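Local atomic coordinates of probable quinone reductase Qor (NADPH:quinone reductase) (Zeta-crystallin homolog protein) (Mycobacterium tuberculosis, PDB entry 4RVU), a protein that binds NADPH and probably acts as a quinone reductase, passing electrons from the bound nucleotide to quinone substrates. Residues A[132-137]-A[283-288]; A[113-118]-A[289-294]; A[175-178]-A[182-185]; A[119-124]-A[304-309]. All blocks are in the same frame, centred on the assembly; numbering follows the deposited sequence.

Contact 1 (A[132-137]-A[283-288]). With NDP (NADPH dihydro-nicotinamide-adenine-dinucleotide phosphate), chain E.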
# COMPACT_ATOMS: atom_id res chain seq x y z
N THR A 132 -11.21 -11.84 -9.05
CA THR A 132 -10.85 -11.01 -7.91
C THR A 132 -9.92 -11.77 -6.96
O THR A 132 -8.90 -11.23 -6.55
CB THR A 132 -12.09 -10.53 -7.16
OG1 THR A 132 -12.89 -9.74 -8.06
CG2 THR A 132 -11.71 -9.68 -5.95
N ALA A 133 -10.26 -13.01 -6.62
CA ALA A 133 -9.36 -13.81 -5.79
C ALA A 133 -8.00 -13.95 -6.47
O ALA A 133 -6.96 -13.86 -5.81
CB ALA A 133 -9.97 -15.18 -5.49
N HIS A 134 -7.99 -14.15 -7.79
CA HIS A 134 -6.72 -14.28 -8.51
C HIS A 134 -5.85 -13.04 -8.33
O HIS A 134 -4.69 -13.15 -7.94
CB HIS A 134 -6.94 -14.52 -10.00
CG HIS A 134 -5.68 -14.76 -10.76
ND1 HIS A 134 -4.90 -13.73 -11.26
CD2 HIS A 134 -5.03 -15.91 -11.08
CE1 HIS A 134 -3.85 -14.24 -11.87
NE2 HIS A 134 -3.90 -15.56 -11.78
N TYR A 135 -6.40 -11.86 -8.62
CA TYR A 135 -5.55 -10.67 -8.55
C TYR A 135 -5.14 -10.38 -7.11
O TYR A 135 -4.03 -9.89 -6.85
CB TYR A 135 -6.18 -9.45 -9.29
CG TYR A 135 -7.20 -8.60 -8.54
CD1 TYR A 135 -6.83 -7.81 -7.45
CD2 TYR A 135 -8.52 -8.50 -8.99
CE1 TYR A 135 -7.73 -7.02 -6.79
CE2 TYR A 135 -9.44 -7.70 -8.34
CZ TYR A 135 -9.04 -6.96 -7.24
OH TYR A 135 -9.93 -6.14 -6.57
N LEU A 136 -6.01 -10.71 -6.17
CA LEU A 136 -5.69 -10.49 -4.75
C LEU A 136 -4.51 -11.37 -4.31
O LEU A 136 -3.63 -10.89 -3.59
CB LEU A 136 -6.92 -10.75 -3.87
CG LEU A 136 -8.00 -9.66 -3.84
CD1 LEU A 136 -9.25 -10.13 -3.07
CD2 LEU A 136 -7.47 -8.34 -3.28
N LEU A 137 -4.50 -12.62 -4.75
CA LEU A 137 -3.49 -13.61 -4.34
C LEU A 137 -2.24 -13.62 -5.19
O LEU A 137 -1.20 -14.11 -4.76
CB LEU A 137 -4.09 -15.01 -4.35
CG LEU A 137 -5.17 -15.30 -3.33
CD1 LEU A 137 -5.83 -16.62 -3.64
CD2 LEU A 137 -4.57 -15.33 -1.94
N PHE A 283 -6.83 -10.03 -18.90
CA PHE A 283 -8.07 -10.71 -18.55
C PHE A 283 -7.98 -12.20 -18.88
O PHE A 283 -8.37 -13.06 -18.08
CB PHE A 283 -9.26 -10.07 -19.28
CG PHE A 283 -10.50 -10.93 -19.25
CD1 PHE A 283 -11.38 -10.86 -18.19
CD2 PHE A 283 -10.75 -11.83 -20.28
CE1 PHE A 283 -12.51 -11.66 -18.15
CE2 PHE A 283 -11.88 -12.65 -20.24
CZ PHE A 283 -12.75 -12.57 -19.17
N SER A 284 -7.47 -12.51 -20.07
CA SER A 284 -7.41 -13.90 -20.51
C SER A 284 -6.47 -14.73 -19.66
O SER A 284 -6.71 -15.91 -19.43
CB SER A 284 -7.00 -13.99 -21.99
OG SER A 284 -8.07 -13.60 -22.83
N TRP A 285 -5.39 -14.11 -19.20
CA TRP A 285 -4.43 -14.77 -18.33
C TRP A 285 -5.06 -15.17 -17.01
O TRP A 285 -4.96 -16.32 -16.59
CB TRP A 285 -3.21 -13.87 -18.12
CG TRP A 285 -2.35 -14.28 -16.96
CD1 TRP A 285 -1.73 -15.48 -16.78
CD2 TRP A 285 -2.00 -13.48 -15.82
NE1 TRP A 285 -1.03 -15.48 -15.60
CE2 TRP A 285 -1.18 -14.26 -14.99
CE3 TRP A 285 -2.31 -12.17 -15.42
CZ2 TRP A 285 -0.66 -13.79 -13.78
CZ3 TRP A 285 -1.80 -11.70 -14.22
CH2 TRP A 285 -0.98 -12.51 -13.42
N ARG A 286 -5.72 -14.21 -16.35
CA ARG A 286 -6.40 -14.49 -15.09
C ARG A 286 -7.54 -15.51 -15.24
O ARG A 286 -7.71 -16.39 -14.39
CB ARG A 286 -6.93 -13.20 -14.46
CG ARG A 286 -5.84 -12.13 -14.24
CD ARG A 286 -6.29 -11.07 -13.24
NE ARG A 286 -5.35 -9.95 -13.20
CZ ARG A 286 -4.27 -9.89 -12.43
NH1 ARG A 286 -3.48 -8.81 -12.48
NH2 ARG A 286 -3.97 -10.88 -11.62
N ALA A 287 -8.33 -15.36 -16.29
CA ALA A 287 -9.45 -16.28 -16.52
C ALA A 287 -8.94 -17.71 -16.73
O ALA A 287 -9.50 -18.66 -16.20
CB ALA A 287 -10.28 -15.82 -17.71
N ALA A 288 -7.87 -17.84 -17.50
CA ALA A 288 -7.26 -19.15 -17.73
C ALA A 288 -6.70 -19.78 -16.45
O ALA A 288 -6.91 -20.98 -16.21
CB ALA A 288 -6.17 -19.06 -18.81
PA NDP E . -20.15 -11.99 -0.09
O1A NDP E . -20.74 -13.23 -0.71
O2A NDP E . -18.83 -12.08 0.62
O5B NDP E . -21.24 -11.37 0.92
C5B NDP E . -20.85 -10.37 1.86
C4B NDP E . -20.49 -11.06 3.16
O4B NDP E . -19.82 -10.17 4.05
C3B NDP E . -21.73 -11.53 3.90
O3B NDP E . -22.13 -12.84 3.49
C2B NDP E . -21.30 -11.49 5.35
O2B NDP E . -20.87 -12.78 5.79
C1B NDP E . -20.14 -10.51 5.40
N9A NDP E . -20.60 -9.32 6.16
C8A NDP E . -20.06 -8.86 7.30
N7A NDP E . -20.73 -7.77 7.74
C5A NDP E . -21.73 -7.53 6.88
C6A NDP E . -22.81 -6.53 6.76
N6A NDP E . -22.96 -5.55 7.68
N1A NDP E . -23.64 -6.63 5.70
C2A NDP E . -23.50 -7.60 4.78
N3A NDP E . -22.54 -8.54 4.83
C4A NDP E . -21.64 -8.56 5.84
O3 NDP E . -20.08 -10.86 -1.22
PN NDP E . -19.15 -11.01 -2.52
O1N NDP E . -18.42 -12.33 -2.44
O2N NDP E . -19.99 -10.67 -3.72
O5D NDP E . -18.08 -9.84 -2.32
C5D NDP E . -17.24 -9.81 -1.16
C4D NDP E . -16.73 -8.40 -0.92
O4D NDP E . -15.72 -8.08 -1.87
C3D NDP E . -17.84 -7.38 -1.12
O3D NDP E . -17.68 -6.35 -0.15
C2D NDP E . -17.59 -6.81 -2.50
O2D NDP E . -18.02 -5.45 -2.55
C1D NDP E . -16.08 -6.93 -2.64
N1N NDP E . -15.62 -7.13 -4.01
C2N NDP E . -14.63 -6.35 -4.46
C3N NDP E . -14.11 -6.47 -5.74
C7N NDP E . -13.01 -5.55 -6.18
O7N NDP E . -12.51 -5.71 -7.28
N7N NDP E . -12.60 -4.60 -5.34
C4N NDP E . -14.64 -7.51 -6.69
C5N NDP E . -15.71 -8.31 -6.08
C6N NDP E . -16.14 -8.09 -4.78
P2B NDP E . -20.68 -13.10 7.35
O1X NDP E . -20.80 -11.76 8.02
O2X NDP E . -21.81 -14.04 7.67
O3X NDP E . -19.33 -13.73 7.44
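His134 meets Arg286 and Trp285 where helix 120-140 crosses helix 280-295 in this medium-chain reductase fold. Over the short segments the axes approach to 9.8 Å at 100°, nearly perpendicular, and side chains do most of the bridging.

The polar link is a single hydrogen bond. Arg286 NH2 donates to His134 ND1 over 3.0 Å with an N-H...N angle of 153°; NH2 lies in the imidazole plane and ND1 in the guanidinium plane. On the other side of the imidazole NE2 bonds Glu289, which is consistent with a neutral ring protonated there. The guanidinium is also tied to Phe276 O through NE and to Glu282 through NH1, fixing its rotation.

Aromatic and CH-pi packing surrounds this bond. With CG anti to the backbone N (chi1 -176°), the imidazole reaches the other helix and turns its edge to Trp285 in a T-shaped pair, the His134 ring and Trp285 six-membered ring centroids 4.9 Å apart. Arg286 CA sits over the imidazole face, 4.1 Å from the centroid of the His134 ring. The guanidinium itself is sandwiched off-centre, with Tyr135 CB 3.5 Å from Arg286 NH2 on one face and Trp285 CZ3 on the other.

Away from helix 280-295, the same turn of helix 120-140 faces the cofactor. Thr132 OG1 approaches NADPH C4N, the carbon that carries the hydride, at 3.1 Å. The Tyr135 ring, stacked with Phe276, presents its hydroxyl to the nicotinamide amide, and Tyr135 OH donates to NADPH O7N at 2.7 Å.

Contact 2 (A[113-118]-A[289-294])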
# COMPACT_ATOMS: atom_id res chain seq x y z
N LYS A 113 -14.45 -17.87 -22.96
CA LYS A 113 -15.17 -19.10 -23.28
C LYS A 113 -15.22 -19.99 -22.06
O LYS A 113 -14.22 -20.13 -21.36
CB LYS A 113 -14.48 -19.86 -24.43
CG LYS A 113 -14.61 -19.19 -25.80
CD LYS A 113 -13.79 -19.94 -26.85
CE LYS A 113 -13.90 -19.29 -28.22
NZ LYS A 113 -13.17 -20.05 -29.29
N VAL A 114 -16.38 -20.59 -21.81
CA VAL A 114 -16.53 -21.51 -20.69
C VAL A 114 -16.11 -22.91 -21.16
O VAL A 114 -16.48 -23.33 -22.25
CB VAL A 114 -18.00 -21.53 -20.21
CG1 VAL A 114 -18.17 -22.47 -19.02
CG2 VAL A 114 -18.44 -20.11 -19.84
N PRO A 115 -15.28 -23.60 -20.35
CA PRO A 115 -14.85 -24.96 -20.68
C PRO A 115 -16.06 -25.89 -20.76
O PRO A 115 -17.07 -25.65 -20.09
CB PRO A 115 -13.96 -25.33 -19.49
CG PRO A 115 -13.46 -24.02 -18.96
CD PRO A 115 -14.64 -23.09 -19.13
N ASP A 116 -15.97 -26.93 -21.58
CA ASP A 116 -17.14 -27.79 -21.79
C ASP A 116 -17.58 -28.56 -20.55
O ASP A 116 -18.72 -29.02 -20.48
CB ASP A 116 -16.89 -28.75 -22.95
CG ASP A 116 -16.88 -28.05 -24.30
OD1 ASP A 116 -17.51 -26.98 -24.43
OD2 ASP A 116 -16.25 -28.60 -25.23
N ASP A 117 -16.70 -28.70 -19.56
CA ASP A 117 -17.03 -29.45 -18.35
C ASP A 117 -17.50 -28.56 -17.19
O ASP A 117 -17.69 -29.03 -16.06
CB ASP A 117 -15.84 -30.29 -17.89
CG ASP A 117 -14.65 -29.45 -17.48
OD1 ASP A 117 -14.40 -28.40 -18.12
OD2 ASP A 117 -13.98 -29.82 -16.50
N VAL A 118 -17.70 -27.27 -17.47
CA VAL A 118 -18.15 -26.31 -16.46
C VAL A 118 -19.57 -25.84 -16.79
O VAL A 118 -19.83 -25.41 -17.93
CB VAL A 118 -17.19 -25.09 -16.40
CG1 VAL A 118 -17.70 -24.05 -15.40
CG2 VAL A 118 -15.78 -25.55 -16.01
N GLU A 289 -6.00 -19.00 -15.63
CA GLU A 289 -5.51 -19.53 -14.35
C GLU A 289 -6.68 -19.92 -13.44
O GLU A 289 -6.60 -20.91 -12.72
CB GLU A 289 -4.55 -18.55 -13.65
CG GLU A 289 -3.30 -18.19 -14.47
CD GLU A 289 -2.06 -17.90 -13.62
OE1 GLU A 289 -2.20 -17.50 -12.44
OE2 GLU A 289 -0.93 -18.06 -14.14
N LEU A 290 -7.77 -19.15 -13.48
CA LEU A 290 -8.98 -19.53 -12.73
C LEU A 290 -9.57 -20.86 -13.19
O LEU A 290 -9.87 -21.73 -12.36
CB LEU A 290 -10.04 -18.43 -12.81
CG LEU A 290 -11.42 -18.74 -12.20
CD1 LEU A 290 -11.32 -18.97 -10.69
CD2 LEU A 290 -12.41 -17.64 -12.51
N PHE A 291 -9.74 -21.03 -14.49
CA PHE A 291 -10.32 -22.28 -14.98
C PHE A 291 -9.37 -23.46 -14.83
O PHE A 291 -9.81 -24.60 -14.65
CB PHE A 291 -10.84 -22.15 -16.42
CG PHE A 291 -12.14 -21.39 -16.52
CD1 PHE A 291 -13.27 -21.85 -15.87
CD2 PHE A 291 -12.21 -20.21 -17.25
CE1 PHE A 291 -14.47 -21.15 -15.95
CE2 PHE A 291 -13.40 -19.50 -17.34
CZ PHE A 291 -14.53 -19.97 -16.68
N ASP A 292 -8.06 -23.19 -14.87
CA ASP A 292 -7.08 -24.22 -14.55
C ASP A 292 -7.25 -24.73 -13.11
O ASP A 292 -7.24 -25.94 -12.86
CB ASP A 292 -5.65 -23.71 -14.75
CG ASP A 292 -5.29 -23.51 -16.22
OD1 ASP A 292 -6.10 -23.89 -17.09
OD2 ASP A 292 -4.19 -22.98 -16.49
N ALA A 293 -7.42 -23.80 -12.18
CA ALA A 293 -7.60 -24.13 -10.76
C ALA A 293 -8.90 -24.89 -10.53
O ALA A 293 -8.94 -25.85 -9.76
CB ALA A 293 -7.54 -22.86 -9.90
N ILE A 294 -9.97 -24.48 -11.16
CA ILE A 294 -11.21 -25.21 -11.05
C ILE A 294 -11.07 -26.63 -11.61
O ILE A 294 -11.53 -27.59 -11.04
CB ILE A 294 -12.29 -24.46 -11.83
CG1 ILE A 294 -12.65 -23.18 -11.12
CG2 ILE A 294 -13.55 -25.30 -12.03
CD1 ILE A 294 -13.66 -22.37 -11.84
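Phe291 has CG anti to its own carbonyl carbon (chi1 -75°), a torsion that swings its ring off helix 280-295 and against Pro115. The two side chains cross at about a right angle, with the pyrrolidine edge standing on the aromatic face. Pro115 CD lies almost over the middle of the ring, 3.7 Å from the Phe291 centroid and 12° off the normal, a CH-pi contact. Pro115 CG sits further back toward the ring's root, 3.8 Å from Phe291 CG. Val118 adds a looser apolar touch, its CG1 coming to 4.4 Å from Phe291 CE1.

Both partners on the loop side belong to one type I beta turn, Pro115 to Val118, closed by the bond from Val118 N to Pro115 O of 3.1 Å. The turn thus holds the proline and the valine toward the same phenylalanine. Arg90 NH2 hydrogen-bonds to Val118 O from outside the contact, while Val92 of strand 90-93 also packs on Phe291.

The contact, partly buried and distant from the cofactor, is a CH-pi contact of a proline over an aromatic face. It fastens helix 280-295 to the turn that leads from strand 111-113 into helix 120-140 of the medium-chain reductase fold.

Contact 3 (A[175-178]-A[182-185]). With NDP (NADPH dihydro-nicotinamide-adenine-dinucleotide phosphate), chain E.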
# COMPACT_ATOMS: atom_id res chain seq x y z
N THR A 175 -10.01 -17.16 8.95
CA THR A 175 -11.19 -16.45 8.47
C THR A 175 -12.07 -15.93 9.59
O THR A 175 -11.90 -16.31 10.75
CB THR A 175 -12.07 -17.35 7.57
OG1 THR A 175 -12.57 -18.45 8.35
CG2 THR A 175 -11.26 -17.88 6.40
N THR A 176 -12.99 -15.04 9.23
CA THR A 176 -14.10 -14.65 10.11
C THR A 176 -15.43 -14.97 9.44
O THR A 176 -15.59 -14.78 8.23
CB THR A 176 -14.07 -13.16 10.48
OG1 THR A 176 -14.07 -12.37 9.28
CG2 THR A 176 -12.83 -12.82 11.32
N VAL A 177 -16.40 -15.45 10.22
CA VAL A 177 -17.75 -15.69 9.71
C VAL A 177 -18.76 -15.37 10.80
O VAL A 177 -18.38 -15.20 11.96
CB VAL A 177 -17.96 -17.16 9.27
CG1 VAL A 177 -16.97 -17.56 8.18
CG2 VAL A 177 -17.85 -18.08 10.48
N SER A 178 -20.04 -15.30 10.44
CA SER A 178 -21.07 -14.89 11.39
C SER A 178 -21.86 -16.03 12.04
O SER A 178 -22.56 -15.80 13.03
CB SER A 178 -22.05 -13.91 10.75
OG SER A 178 -22.86 -14.56 9.78
N LYS A 182 -21.62 -21.30 8.58
CA LYS A 182 -20.59 -20.70 7.75
C LYS A 182 -19.19 -21.14 8.19
O LYS A 182 -18.30 -21.34 7.37
CB LYS A 182 -20.72 -19.17 7.76
CG LYS A 182 -21.98 -18.69 7.03
CD LYS A 182 -21.97 -17.19 6.82
CE LYS A 182 -23.30 -16.70 6.27
NZ LYS A 182 -23.21 -15.30 5.77
N ALA A 183 -19.02 -21.31 9.49
CA ALA A 183 -17.74 -21.78 10.00
C ALA A 183 -17.36 -23.14 9.42
O ALA A 183 -16.20 -23.38 9.10
CB ALA A 183 -17.75 -21.83 11.52
N LYS A 184 -18.33 -24.04 9.28
CA LYS A 184 -18.00 -25.35 8.73
C LYS A 184 -17.63 -25.26 7.25
O LYS A 184 -16.68 -25.90 6.80
CB LYS A 184 -19.16 -26.35 8.91
CG LYS A 184 -18.72 -27.80 8.71
CD LYS A 184 -19.90 -28.70 8.40
CE LYS A 184 -20.22 -28.71 6.91
NZ LYS A 184 -19.35 -29.66 6.13
N LEU A 185 -18.38 -24.47 6.49
CA LEU A 185 -18.10 -24.26 5.07
C LEU A 185 -16.70 -23.69 4.88
O LEU A 185 -15.98 -24.07 3.95
CB LEU A 185 -19.10 -23.29 4.47
CG LEU A 185 -20.52 -23.82 4.30
CD1 LEU A 185 -21.47 -22.70 3.90
CD2 LEU A 185 -20.50 -24.90 3.24
PA NDP E . -20.15 -11.99 -0.09
O1A NDP E . -20.74 -13.23 -0.71
O2A NDP E . -18.83 -12.08 0.62
O5B NDP E . -21.24 -11.37 0.92
C5B NDP E . -20.85 -10.37 1.86
C4B NDP E . -20.49 -11.06 3.16
O4B NDP E . -19.82 -10.17 4.05
C3B NDP E . -21.73 -11.53 3.90
O3B NDP E . -22.13 -12.84 3.49
C2B NDP E . -21.30 -11.49 5.35
O2B NDP E . -20.87 -12.78 5.79
C1B NDP E . -20.14 -10.51 5.40
N9A NDP E . -20.60 -9.32 6.16
C8A NDP E . -20.06 -8.86 7.30
N7A NDP E . -20.73 -7.77 7.74
C5A NDP E . -21.73 -7.53 6.88
C6A NDP E . -22.81 -6.53 6.76
N6A NDP E . -22.96 -5.55 7.68
N1A NDP E . -23.64 -6.63 5.70
C2A NDP E . -23.50 -7.60 4.78
N3A NDP E . -22.54 -8.54 4.83
C4A NDP E . -21.64 -8.56 5.84
O3 NDP E . -20.08 -10.86 -1.22
PN NDP E . -19.15 -11.01 -2.52
O1N NDP E . -18.42 -12.33 -2.44
O2N NDP E . -19.99 -10.67 -3.72
O5D NDP E . -18.08 -9.84 -2.32
C5D NDP E . -17.24 -9.81 -1.16
C4D NDP E . -16.73 -8.40 -0.92
O4D NDP E . -15.72 -8.08 -1.87
C3D NDP E . -17.84 -7.38 -1.12
O3D NDP E . -17.68 -6.35 -0.15
C2D NDP E . -17.59 -6.81 -2.50
O2D NDP E . -18.02 -5.45 -2.55
C1D NDP E . -16.08 -6.93 -2.64
N1N NDP E . -15.62 -7.13 -4.01
C2N NDP E . -14.63 -6.35 -4.46
C3N NDP E . -14.11 -6.47 -5.74
C7N NDP E . -13.01 -5.55 -6.18
O7N NDP E . -12.51 -5.71 -7.28
N7N NDP E . -12.60 -4.60 -5.34
C4N NDP E . -14.64 -7.51 -6.69
C5N NDP E . -15.71 -8.31 -6.08
C6N NDP E . -16.14 -8.09 -4.78
P2B NDP E . -20.68 -13.10 7.35
O1X NDP E . -20.80 -11.76 8.02
O2X NDP E . -21.81 -14.04 7.67
O3X NDP E . -19.33 -13.73 7.44
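Val177 and Lys182 pack tightly at their roots, CB to CB 3.7 Å, their side chains sliding past each other in opposite directions. Val177 CG2 presses on the start of the next residue, 3.6 Å from Ala183 N and 3.9 Å from Ala183 CB. This apolar patch is the close part of the contact, and it sets the first turn of helix 180-188 against the chain leaving strand 172-176.

Toward the more open side the fit slackens. Ser178, partly exposed, brings OG only to 4.1 Å from Lys182 CD, and the two residues cooperate mainly through the phosphate of NADPH that hangs between them. Extended beyond CG, the lysine passes Ser178 to reach the adenosine 2'-phosphate, where Lys182 NZ donates to NADPH O2X at 2.7 Å. The approach of Lys182 NZ to the ester oxygen O2B of NADPH, 3.4 Å, is weak. Ser178 OG is modelled 2.4 Å from NADPH O2X, a doubtful separation for the hydrogen bond it suggests. The ammonium is further held by Arg322 O and Thr324 O. Its positive charge probably helps offset the negative charge of the 2'-phosphate, the group that sets NADPH apart from NADH.

The site lies where Rossmann folds commonly bind the adenosine ribose, at the C-terminal end of the second strand of the parallel sheet. Strand 172-176, helix 180-188 and strand 193-195 form a beta-alpha-beta unit, and Val194 of its last strand packs on both Val177 and Ala183.

Contact 4 (A[119-124]-A[304-309])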
# COMPACT_ATOMS: atom_id res chain seq x y z
N THR A 119 -20.49 -25.97 -15.84
CA THR A 119 -21.86 -25.53 -16.09
C THR A 119 -21.95 -24.02 -16.10
O THR A 119 -21.07 -23.31 -15.57
CB THR A 119 -22.87 -26.04 -15.04
OG1 THR A 119 -22.56 -25.45 -13.77
CG2 THR A 119 -22.85 -27.56 -14.93
N SER A 120 -23.02 -23.52 -16.70
CA SER A 120 -23.21 -22.08 -16.79
C SER A 120 -23.42 -21.46 -15.41
O SER A 120 -22.95 -20.36 -15.14
CB SER A 120 -24.37 -21.77 -17.73
OG SER A 120 -24.08 -22.24 -19.04
N GLU A 121 -24.12 -22.18 -14.52
CA GLU A 121 -24.32 -21.72 -13.15
C GLU A 121 -23.00 -21.58 -12.40
O GLU A 121 -22.78 -20.59 -11.69
CB GLU A 121 -25.17 -22.71 -12.36
CG GLU A 121 -26.66 -22.63 -12.59
CD GLU A 121 -27.40 -23.59 -11.68
OE1 GLU A 121 -26.77 -24.55 -11.18
OE2 GLU A 121 -28.61 -23.39 -11.48
N VAL A 122 -22.13 -22.58 -12.53
CA VAL A 122 -20.81 -22.50 -11.90
C VAL A 122 -19.98 -21.36 -12.48
O VAL A 122 -19.35 -20.60 -11.75
CB VAL A 122 -20.06 -23.84 -11.97
CG1 VAL A 122 -18.61 -23.67 -11.55
CG2 VAL A 122 -20.75 -24.87 -11.07
N ALA A 123 -20.00 -21.20 -13.81
CA ALA A 123 -19.28 -20.10 -14.45
C ALA A 123 -19.73 -18.73 -13.92
O ALA A 123 -18.90 -17.84 -13.67
CB ALA A 123 -19.42 -20.17 -15.97
N ALA A 124 -21.03 -18.54 -13.75
CA ALA A 124 -21.56 -17.26 -13.27
C ALA A 124 -21.41 -17.12 -11.77
O ALA A 124 -21.65 -16.05 -11.20
CB ALA A 124 -23.03 -17.08 -13.67
N GLY A 304 -23.94 -21.35 -4.38
CA GLY A 304 -24.42 -21.21 -3.00
C GLY A 304 -25.89 -20.86 -2.85
O GLY A 304 -26.49 -21.08 -1.79
N GLY A 305 -26.49 -20.31 -3.89
CA GLY A 305 -27.90 -19.99 -3.84
C GLY A 305 -28.40 -19.64 -5.22
O GLY A 305 -27.63 -19.14 -6.04
N ARG A 306 -29.68 -19.89 -5.46
CA ARG A 306 -30.30 -19.65 -6.76
C ARG A 306 -31.62 -18.92 -6.58
O ARG A 306 -32.39 -19.23 -5.68
CB ARG A 306 -30.59 -20.97 -7.46
CG ARG A 306 -29.39 -21.83 -7.73
CD ARG A 306 -29.83 -23.17 -8.31
NE ARG A 306 -28.69 -23.99 -8.69
CZ ARG A 306 -28.03 -24.80 -7.86
NH1 ARG A 306 -28.40 -24.87 -6.58
NH2 ARG A 306 -27.01 -25.52 -8.29
N TYR A 307 -31.87 -17.95 -7.46
CA TYR A 307 -33.10 -17.17 -7.44
C TYR A 307 -33.59 -16.98 -8.86
O TYR A 307 -32.78 -16.85 -9.80
CB TYR A 307 -32.85 -15.78 -6.85
CG TYR A 307 -32.30 -15.75 -5.45
CD1 TYR A 307 -30.95 -15.98 -5.20
CD2 TYR A 307 -33.12 -15.44 -4.36
CE1 TYR A 307 -30.43 -15.93 -3.91
CE2 TYR A 307 -32.62 -15.39 -3.07
CZ TYR A 307 -31.27 -15.64 -2.85
OH TYR A 307 -30.77 -15.59 -1.57
N PRO A 308 -34.91 -16.92 -9.05
CA PRO A 308 -35.43 -16.50 -10.35
C PRO A 308 -34.96 -15.06 -10.63
O PRO A 308 -34.79 -14.28 -9.67
CB PRO A 308 -36.95 -16.54 -10.16
CG PRO A 308 -37.18 -17.47 -8.97
CD PRO A 308 -35.99 -17.21 -8.08
N LEU A 309 -34.73 -14.73 -11.89
CA LEU A 309 -34.31 -13.39 -12.28
C LEU A 309 -35.27 -12.36 -11.72
O LEU A 309 -34.85 -11.30 -11.25
CB LEU A 309 -34.23 -13.27 -13.81
CG LEU A 309 -34.09 -11.87 -14.42
CD1 LEU A 309 -32.81 -11.19 -13.96
CD2 LEU A 309 -34.11 -11.98 -15.94
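Arg306 NE is drawn to both oxygens of Glu121, with Glu121 OE2 the nearer at 2.9 Å and Glu121 OE1 at 3.2 Å, the latter bond weak. A second nitrogen completes the salt bridge, as Arg306 NH2 donates to Glu121 OE1 at 3.1 Å. The guanidinium therefore grips the carboxylate side-on through NE and NH2, its plane turned 42° from that of the carboxylate. Both oxygens lie near the guanidinium plane, but the nitrogens are tilted from the carboxylate plane: NH2 comes to the syn side of OE1, and NE approaches OE2 from above, 41° out.

Two outstretched chains make the meeting possible. Glu121 is extended beyond CG and Arg306 from CG to NE, and they cross at about a right angle over a backbone gap of 9.0 Å between Glu121 CA and Arg306 CA.

Glu121 stands in the first turn of helix 120-140, two residues after the N-cap Thr119, whose OG1 accepts from Val122 N at 3.2 Å. The helix start would probably favour a negative carboxylate there. This surface contact pins the N-terminal end of helix 120-140 to strand 303-308, which runs parallel to strand 327-331, whose Leu331 touches both Glu121 and Arg306.

In the fold
From the N terminus, the chain leaves strand 111-113 through the turn of contact 2, enters helix 120-140 at contact 4 and reaches contact 1 further along it. It then builds the nucleotide-binding sheet, where contact 3 closes a short local loop. The return comes on helix 280-295, closing contact 1 and then contact 2, before strand 303-308 closes contact 4. Contact 3 lies within contact 1, and contact 1 within both contact 2 and contact 4, while contacts 2 and 4 cross. Contacts 1, 2 and 4 tie helix 120-140 and the turn before it to helix 280-295 and strand 303-308. Contacts 1 and 3 touch NADPH at its nicotinamide and adenosine-phosphate ends, their centres about 24 Å apart.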